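Local coordinates for general secretion pathway protein D (Pseudomonas aeruginosa, PDB 4E9J) that forms the outer membrane channel of the type II secretion system that exports proteins such as elastase LasB, here represented by its periplasmic N0, N1 and N2 domains, at residues Ala29-Phe34 / Gly54-Val59; Val58-Gln63 / Thr115-Val120. All blocks are in the same frame, centred on the assembly; numbering follows the deposited sequence.

Contact 1 of 2, residues Ala29-Phe34 / Gly54-Val59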
ATOM      1  N   ALA A  29      19.186  16.353  13.370  1.00 41.96           N
ATOM      2  CA  ALA A  29      18.897  17.756  13.148  1.00 41.45           C
ATOM      3  C   ALA A  29      17.444  18.054  13.463  1.00 42.99           C
ATOM      4  O   ALA A  29      16.583  17.185  13.342  1.00 43.51           O
ATOM      5  CB  ALA A  29      19.201  18.125  11.705  1.00 42.25           C
ATOM      6  N   ASP A  30      17.175  19.286  13.833  1.00 36.96           N
ATOM      7  CA  ASP A  30      15.808  19.718  14.071  1.00 36.84           C
ATOM      8  C   ASP A  30      15.071  19.596  12.731  1.00 38.09           C
ATOM      9  O   ASP A  30      15.659  19.878  11.679  1.00 36.08           O
ATOM     10  CB  ASP A  30      15.772  21.179  14.552  1.00 39.33           C
ATOM     11  CG  ASP A  30      14.444  21.585  15.147  1.00 57.18           C
ATOM     12  OD1 ASP A  30      13.421  21.496  14.434  1.00 59.04           O
ATOM     13  OD2 ASP A  30      14.423  21.989  16.328  1.00 63.78           O
ATOM     14  N   ILE A  31      13.815  19.144  12.755  1.00 33.13           N
ATOM     15  CA  ILE A  31      13.028  19.024  11.523  1.00 31.60           C
ATOM     16  C   ILE A  31      12.921  20.380  10.819  1.00 33.54           C
ATOM     17  O   ILE A  31      12.875  20.430   9.594  1.00 31.79           O
ATOM     18  CB  ILE A  31      11.641  18.382  11.801  1.00 34.35           C
ATOM     19  CG1 ILE A  31      10.992  17.909  10.483  1.00 34.39           C
ATOM     20  CG2 ILE A  31      10.711  19.350  12.566  1.00 35.82           C
ATOM     21  CD1 ILE A  31       9.760  17.062  10.698  1.00 39.19           C
ATOM     22  N   ARG A  32      12.916  21.479  11.589  1.00 31.92           N
ATOM     23  CA  ARG A  32      12.870  22.830  11.029  1.00 33.41           C
ATOM     24  C   ARG A  32      14.116  23.204  10.217  1.00 39.25           C
ATOM     25  O   ARG A  32      13.997  23.966   9.257  1.00 38.49           O
ATOM     26  CB  ARG A  32      12.537  23.844  12.113  1.00 36.89           C
ATOM     27  CG  ARG A  32      11.106  23.632  12.625  1.00 47.96           C
ATOM     28  CD  ARG A  32      10.922  24.176  14.027  1.00 56.08           C
ATOM     29  NE  ARG A  32       9.548  24.063  14.516  1.00 61.14           N
ATOM     30  CZ  ARG A  32       8.548  24.881  14.217  1.00 68.95           C
ATOM     31  NH1 ARG A  32       8.735  25.894  13.379  1.00 54.39           N
ATOM     32  NH2 ARG A  32       7.344  24.677  14.733  1.00 55.43           N
ATOM     33  N   GLU A  33      15.287  22.635  10.561  1.00 37.86           N
ATOM     34  CA  GLU A  33      16.512  22.823   9.786  1.00 38.08           C
ATOM     35  C   GLU A  33      16.374  22.067   8.478  1.00 39.60           C
ATOM     36  O   GLU A  33      16.668  22.615   7.416  1.00 39.47           O
ATOM     37  CB  GLU A  33      17.760  22.330  10.556  1.00 39.70           C
ATOM     38  CG  GLU A  33      19.026  22.380   9.714  1.00 56.30           C
ATOM     39  CD  GLU A  33      20.319  22.229  10.493  1.00 96.52           C
ATOM     40  OE1 GLU A  33      20.461  22.925  11.523  1.00112.89           O
ATOM     41  OE2 GLU A  33      21.187  21.426  10.081  1.00 88.56           O
ATOM     42  N   PHE A  34      15.884  20.825   8.542  1.00 34.81           N
ATOM     43  CA  PHE A  34      15.671  20.049   7.320  1.00 33.17           C
ATOM     44  C   PHE A  34      14.714  20.776   6.359  1.00 33.86           C
ATOM     45  O   PHE A  34      14.990  20.827   5.166  1.00 33.05           O
ATOM     46  CB  PHE A  34      15.181  18.640   7.651  1.00 34.36           C
ATOM     47  CG  PHE A  34      14.846  17.828   6.422  1.00 34.46           C
ATOM     48  CD1 PHE A  34      15.849  17.393   5.559  1.00 37.45           C
ATOM     49  CD2 PHE A  34      13.526  17.555   6.091  1.00 33.30           C
ATOM     50  CE1 PHE A  34      15.533  16.663   4.405  1.00 37.73           C
ATOM     51  CE2 PHE A  34      13.211  16.846   4.937  1.00 36.11           C
ATOM     52  CZ  PHE A  34      14.214  16.388   4.108  1.00 34.91           C
ATOM     53  N   GLY A  54      10.387  18.001  16.253  1.00 42.17           N
ATOM     54  CA  GLY A  54      11.040  16.706  16.114  1.00 41.61           C
ATOM     55  C   GLY A  54      12.469  16.774  15.627  1.00 44.79           C
ATOM     56  O   GLY A  54      12.901  17.778  15.055  1.00 44.32           O
ATOM     57  N   GLN A  55      13.190  15.669  15.842  1.00 41.99           N
ATOM     58  CA  GLN A  55      14.572  15.460  15.429  1.00 41.99           C
ATOM     59  C   GLN A  55      14.568  14.477  14.253  1.00 43.61           C
ATOM     60  O   GLN A  55      13.848  13.485  14.296  1.00 44.22           O
ATOM     61  CB  GLN A  55      15.398  14.841  16.567  1.00 43.15           C
ATOM     62  CG  GLN A  55      15.741  15.725  17.755  1.00 64.65           C
ATOM     63  CD  GLN A  55      16.423  17.010  17.373  1.00 84.23           C
ATOM     64  OE1 GLN A  55      17.623  17.039  17.100  1.00 83.19           O
ATOM     65  NE2 GLN A  55      15.679  18.095  17.356  1.00 71.54           N
ATOM     66  N   VAL A  56      15.332  14.782  13.204  1.00 37.18           N
ATOM     67  CA  VAL A  56      15.419  13.934  12.021  1.00 34.98           C
ATOM     68  C   VAL A  56      16.845  13.624  11.632  1.00 37.70           C
ATOM     69  O   VAL A  56      17.769  14.417  11.871  1.00 36.43           O
ATOM     70  CB  VAL A  56      14.623  14.530  10.830  1.00 36.47           C
ATOM     71  CG1 VAL A  56      13.178  14.820  11.250  1.00 35.56           C
ATOM     72  CG2 VAL A  56      15.284  15.779  10.257  1.00 35.29           C
ATOM     73  N   SER A  57      17.014  12.444  11.038  1.00 33.32           N
ATOM     74  CA  SER A  57      18.251  12.013  10.417  1.00 34.30           C
ATOM     75  C   SER A  57      17.842  11.623   8.985  1.00 37.72           C
ATOM     76  O   SER A  57      16.929  10.814   8.803  1.00 38.72           O
ATOM     77  CB  SER A  57      18.887  10.853  11.180  1.00 39.83           C
ATOM     78  OG  SER A  57      19.243  11.242  12.500  1.00 46.78           O
ATOM     79  N   VAL A  58      18.446  12.267   7.979  1.00 31.18           N
ATOM     80  CA  VAL A  58      18.105  12.079   6.571  1.00 29.92           C
ATOM     81  C   VAL A  58      19.375  11.804   5.818  1.00 35.55           C
ATOM     82  O   VAL A  58      20.301  12.617   5.860  1.00 35.36           O
ATOM     83  CB  VAL A  58      17.380  13.320   6.026  1.00 32.08           C
ATOM     84  CG1 VAL A  58      16.917  13.095   4.589  1.00 31.78           C
ATOM     85  CG2 VAL A  58      16.212  13.687   6.925  1.00 31.23           C
ATOM     86  N   VAL A  59      19.405  10.678   5.101  1.00 32.30           N
ATOM     87  CA  VAL A  59      20.605  10.200   4.427  1.00 32.10           C
ATOM     88  C   VAL A  59      20.325   9.689   3.030  1.00 36.25           C
ATOM     89  O   VAL A  59      19.414   8.888   2.845  1.00 33.49           O
ATOM     90  CB  VAL A  59      21.240   9.094   5.301  1.00 36.59           C
ATOM     91  CG1 VAL A  59      22.446   8.440   4.624  1.00 36.89           C
ATOM     92  CG2 VAL A  59      21.606   9.626   6.678  1.00 36.98           C
TER
HETATM   93  O   HOH W   1      11.944  20.642  16.557  1.00 48.00           O
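Val56 is the bump that fits between Ile31 and Phe34, one turn of helix apart. Its CG1 lies against Ile31, 3.9 Å from Ile31 CG1, where the two side chains cross obliquely. Its CG2 turns the other way, toward the root of the phenylalanine, and meets Phe34 CB. Further along the strand Val58 sets CG2 over one face of the Phe34 ring, the two side chains crossing at about a right angle. Val58 CG2 stands 4.2 Å from the centroid of the Phe34 ring in a CH-pi contact offset toward the rim, while Val58 CG1 touches Phe34 CE1. Phe34 CG, anti to the backbone N (chi1 176°), carries the ring away from it.

Beside these side chains the backbones close a short antiparallel ladder. Ala29 and Val56 form a hydrogen-bonded pair, Val56 N reaching Ala29 O at 2.7 Å in a nearly straight bond and Ala29 N returning to Val56 O. The last rung crosses from helix to loop, Ile31 N donating to Gly54 O at 2.8 Å. Asp30 sits at the N-cap: its OD1 takes the amide of Arg32 at 2.9 Å, and a water accepting from Gly54 N donates weakly to the same oxygen. Gly54 adopts backbone angles (phi 134°, psi 162°) that call for glycine.

The contact thus joins the end of strand 21-30 and the start of helix 31-42 to strand 55-61 in the N0 domain. Helix 66-79 closes over the apolar side, with Met77 on Ile31, Leu72 on Val58 and Val76 on both Phe34 and Val58.

Contact 2 of 2, residues Val58-Gln63 / Thr115-Val120; sequences VVSKAQ and TRVIQV
Strands 58-61 and 115-119 run parallel, 4.9 Å apart at closest approach and 15° from alignment, with Val58 beside Thr115 and Val59 beside Arg116. Val59 grips the neighbouring strand through both its backbone polar atoms: its N donates to Thr115 O at 3.1 Å, and its O accepts from Val117 N at 3.0 Å. Beyond Val59 a water continues the link, accepting from Lys61 N and donating to Val117 O, before the chain turns a corner at Ala62.

At that corner Ser60 OG, anti to the backbone N (chi1 -174°), lies 3.6 Å from Val117 CB and donates to Ala62 O at 2.8 Å. Ala62 CB in turn rests on the amide end of Gln119, 3.7 Å from Gln119 NE2. On the other face Arg116 CG lies beside Val59 CB, 4.3 Å away; the Arg116 guanidinium forms salt bridges with Glu114 and Glu164. On the Val58 face Thr115 OG1 is hydrogen-bonded to Ser154.

This is parallel strand pairing: a strand assigned to N0 and the strand that appears to open N1 lie side by side in one mixed sheet, consistent with a sheet that spans the two periplasmic domains.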
ATOM      1  N   VAL A  58      18.446  12.267   7.979  1.00 31.18           N
ATOM      2  CA  VAL A  58      18.105  12.079   6.571  1.00 29.92           C
ATOM      3  C   VAL A  58      19.375  11.804   5.818  1.00 35.55           C
ATOM      4  O   VAL A  58      20.301  12.617   5.860  1.00 35.36           O
ATOM      5  CB  VAL A  58      17.380  13.320   6.026  1.00 32.08           C
ATOM      6  CG1 VAL A  58      16.917  13.095   4.589  1.00 31.78           C
ATOM      7  CG2 VAL A  58      16.212  13.687   6.925  1.00 31.23           C
ATOM      8  N   VAL A  59      19.405  10.678   5.101  1.00 32.30           N
ATOM      9  CA  VAL A  59      20.605  10.200   4.427  1.00 32.10           C
ATOM     10  C   VAL A  59      20.325   9.689   3.030  1.00 36.25           C
ATOM     11  O   VAL A  59      19.414   8.888   2.845  1.00 33.49           O
ATOM     12  CB  VAL A  59      21.240   9.094   5.301  1.00 36.59           C
ATOM     13  CG1 VAL A  59      22.446   8.440   4.624  1.00 36.89           C
ATOM     14  CG2 VAL A  59      21.606   9.626   6.678  1.00 36.98           C
ATOM     15  N   SER A  60      21.101  10.182   2.043  1.00 34.09           N
ATOM     16  CA  SER A  60      21.081   9.685   0.677  1.00 34.08           C
ATOM     17  C   SER A  60      22.506   9.738   0.152  1.00 39.23           C
ATOM     18  O   SER A  60      23.046  10.835  -0.009  1.00 38.03           O
ATOM     19  CB  SER A  60      20.150  10.505  -0.209  1.00 37.08           C
ATOM     20  OG  SER A  60      20.022   9.954  -1.512  1.00 34.03           O
ATOM     21  N   LYS A  61      23.123   8.561  -0.042  1.00 37.13           N
ATOM     22  CA  LYS A  61      24.452   8.427  -0.632  1.00 38.71           C
ATOM     23  C   LYS A  61      24.281   8.455  -2.172  1.00 44.10           C
ATOM     24  O   LYS A  61      25.195   8.866  -2.883  1.00 45.03           O
ATOM     25  CB  LYS A  61      25.161   7.138  -0.153  1.00 41.05           C
ATOM     26  N   ALA A  62      23.085   8.078  -2.662  1.00 38.44           N
ATOM     27  CA  ALA A  62      22.703   8.181  -4.059  1.00 38.09           C
ATOM     28  C   ALA A  62      22.437   9.643  -4.408  1.00 39.85           C
ATOM     29  O   ALA A  62      21.873  10.392  -3.595  1.00 39.69           O
ATOM     30  CB  ALA A  62      21.422   7.400  -4.299  1.00 39.27           C
ATOM     31  N   GLN A  63      22.757  10.032  -5.634  1.00 33.34           N
ATOM     32  CA  GLN A  63      22.532  11.411  -6.023  1.00 32.27           C
ATOM     33  C   GLN A  63      21.085  11.565  -6.447  1.00 32.63           C
ATOM     34  O   GLN A  63      20.550  10.708  -7.134  1.00 28.89           O
ATOM     35  CB  GLN A  63      23.543  11.902  -7.073  1.00 33.20           C
ATOM     36  CG  GLN A  63      23.385  11.367  -8.484  1.00 46.70           C
ATOM     37  CD  GLN A  63      24.354  12.056  -9.420  1.00 59.50           C
ATOM     38  OE1 GLN A  63      25.501  12.328  -9.054  1.00 52.85           O
ATOM     39  NE2 GLN A  63      23.942  12.311 -10.667  1.00 50.70           N
ATOM     40  N   THR A 115      15.527   8.501   8.033  1.00 32.38           N
ATOM     41  CA  THR A 115      14.919   8.355   6.708  1.00 30.61           C
ATOM     42  C   THR A 115      16.077   8.169   5.713  1.00 34.34           C
ATOM     43  O   THR A 115      16.796   9.130   5.433  1.00 32.79           O
ATOM     44  CB  THR A 115      14.061   9.547   6.371  1.00 39.46           C
ATOM     45  OG1 THR A 115      13.037   9.657   7.365  1.00 38.41           O
ATOM     46  CG2 THR A 115      13.436   9.426   4.981  1.00 39.08           C
ATOM     47  N   ARG A 116      16.269   6.936   5.194  1.00 28.73           N
ATOM     48  CA  ARG A 116      17.370   6.614   4.301  1.00 28.54           C
ATOM     49  C   ARG A 116      16.897   6.242   2.895  1.00 32.85           C
ATOM     50  O   ARG A 116      15.916   5.518   2.772  1.00 31.75           O
ATOM     51  CB  ARG A 116      18.159   5.422   4.877  1.00 27.38           C
ATOM     52  CG  ARG A 116      19.503   5.280   4.193  1.00 33.49           C
ATOM     53  CD  ARG A 116      20.269   4.080   4.642  1.00 34.77           C
ATOM     54  NE  ARG A 116      20.766   4.232   6.009  1.00 45.32           N
ATOM     55  CZ  ARG A 116      21.519   3.340   6.634  1.00 56.79           C
ATOM     56  NH1 ARG A 116      21.857   2.203   6.026  1.00 40.38           N
ATOM     57  NH2 ARG A 116      21.926   3.564   7.883  1.00 45.46           N
ATOM     58  N   VAL A 117      17.588   6.720   1.844  1.00 29.52           N
ATOM     59  CA  VAL A 117      17.316   6.350   0.457  1.00 28.81           C
ATOM     60  C   VAL A 117      18.275   5.200   0.146  1.00 33.59           C
ATOM     61  O   VAL A 117      19.475   5.313   0.396  1.00 33.47           O
ATOM     62  CB  VAL A 117      17.532   7.527  -0.523  1.00 31.88           C
ATOM     63  CG1 VAL A 117      17.269   7.088  -1.963  1.00 31.39           C
ATOM     64  CG2 VAL A 117      16.642   8.711  -0.177  1.00 30.84           C
ATOM     65  N   ILE A 118      17.751   4.093  -0.369  1.00 31.44           N
ATOM     66  CA  ILE A 118      18.519   2.885  -0.693  1.00 31.09           C
ATOM     67  C   ILE A 118      18.415   2.702  -2.184  1.00 35.71           C
ATOM     68  O   ILE A 118      17.326   2.456  -2.678  1.00 34.59           O
ATOM     69  CB  ILE A 118      17.976   1.634   0.067  1.00 35.05           C
ATOM     70  CG1 ILE A 118      18.037   1.861   1.596  1.00 36.46           C
ATOM     71  CG2 ILE A 118      18.789   0.385  -0.286  1.00 35.78           C
ATOM     72  CD1 ILE A 118      17.513   0.690   2.472  1.00 44.75           C
ATOM     73  N   GLN A 119      19.509   2.847  -2.923  1.00 34.25           N
ATOM     74  CA  GLN A 119      19.448   2.630  -4.359  1.00 34.74           C
ATOM     75  C   GLN A 119      19.531   1.118  -4.597  1.00 38.73           C
ATOM     76  O   GLN A 119      20.201   0.417  -3.850  1.00 36.69           O
ATOM     77  CB  GLN A 119      20.596   3.354  -5.071  1.00 36.71           C
ATOM     78  CG  GLN A 119      20.417   3.395  -6.591  1.00 47.84           C
ATOM     79  CD  GLN A 119      20.915   4.690  -7.163  1.00 62.37           C
ATOM     80  OE1 GLN A 119      22.099   4.836  -7.458  1.00 58.23           O
ATOM     81  NE2 GLN A 119      20.040   5.677  -7.276  1.00 52.38           N
ATOM     82  N   VAL A 120      18.747   0.620  -5.550  1.00 37.23           N
ATOM     83  CA  VAL A 120      18.696  -0.801  -5.944  1.00 37.05           C
ATOM     84  C   VAL A 120      19.359  -0.872  -7.317  1.00 39.13           C
ATOM     85  O   VAL A 120      19.046  -0.077  -8.192  1.00 38.52           O
ATOM     86  CB  VAL A 120      17.237  -1.316  -5.945  1.00 40.77           C
ATOM     87  CG1 VAL A 120      17.156  -2.768  -6.396  1.00 40.91           C
ATOM     88  CG2 VAL A 120      16.625  -1.160  -4.548  1.00 40.14           C
TER
HETATM   89  O   HOH W   2      21.883   6.152   1.169  1.00 34.49           O

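From the N terminus, the chain runs along strand 21-30 into helix 31-42, and contact 1 closes the first loop when strand 55-61 returns beside the strand-helix junction. The same strand carries on into contact 2, which closes a longer loop through helix 66-79 and the rest of N0 before strand 114-119 arrives. The two loops follow one another, overlapping at Val58 and Val59, and their centres are about 15 Å apart. Strand 55-61 is therefore flanked by an antiparallel neighbour, 21-30, and a parallel one, 114-119. Ser57 O and Thr115 N, 2.8 Å apart in a probable hydrogen bond, join the two contacts directly and tie N0 to N1.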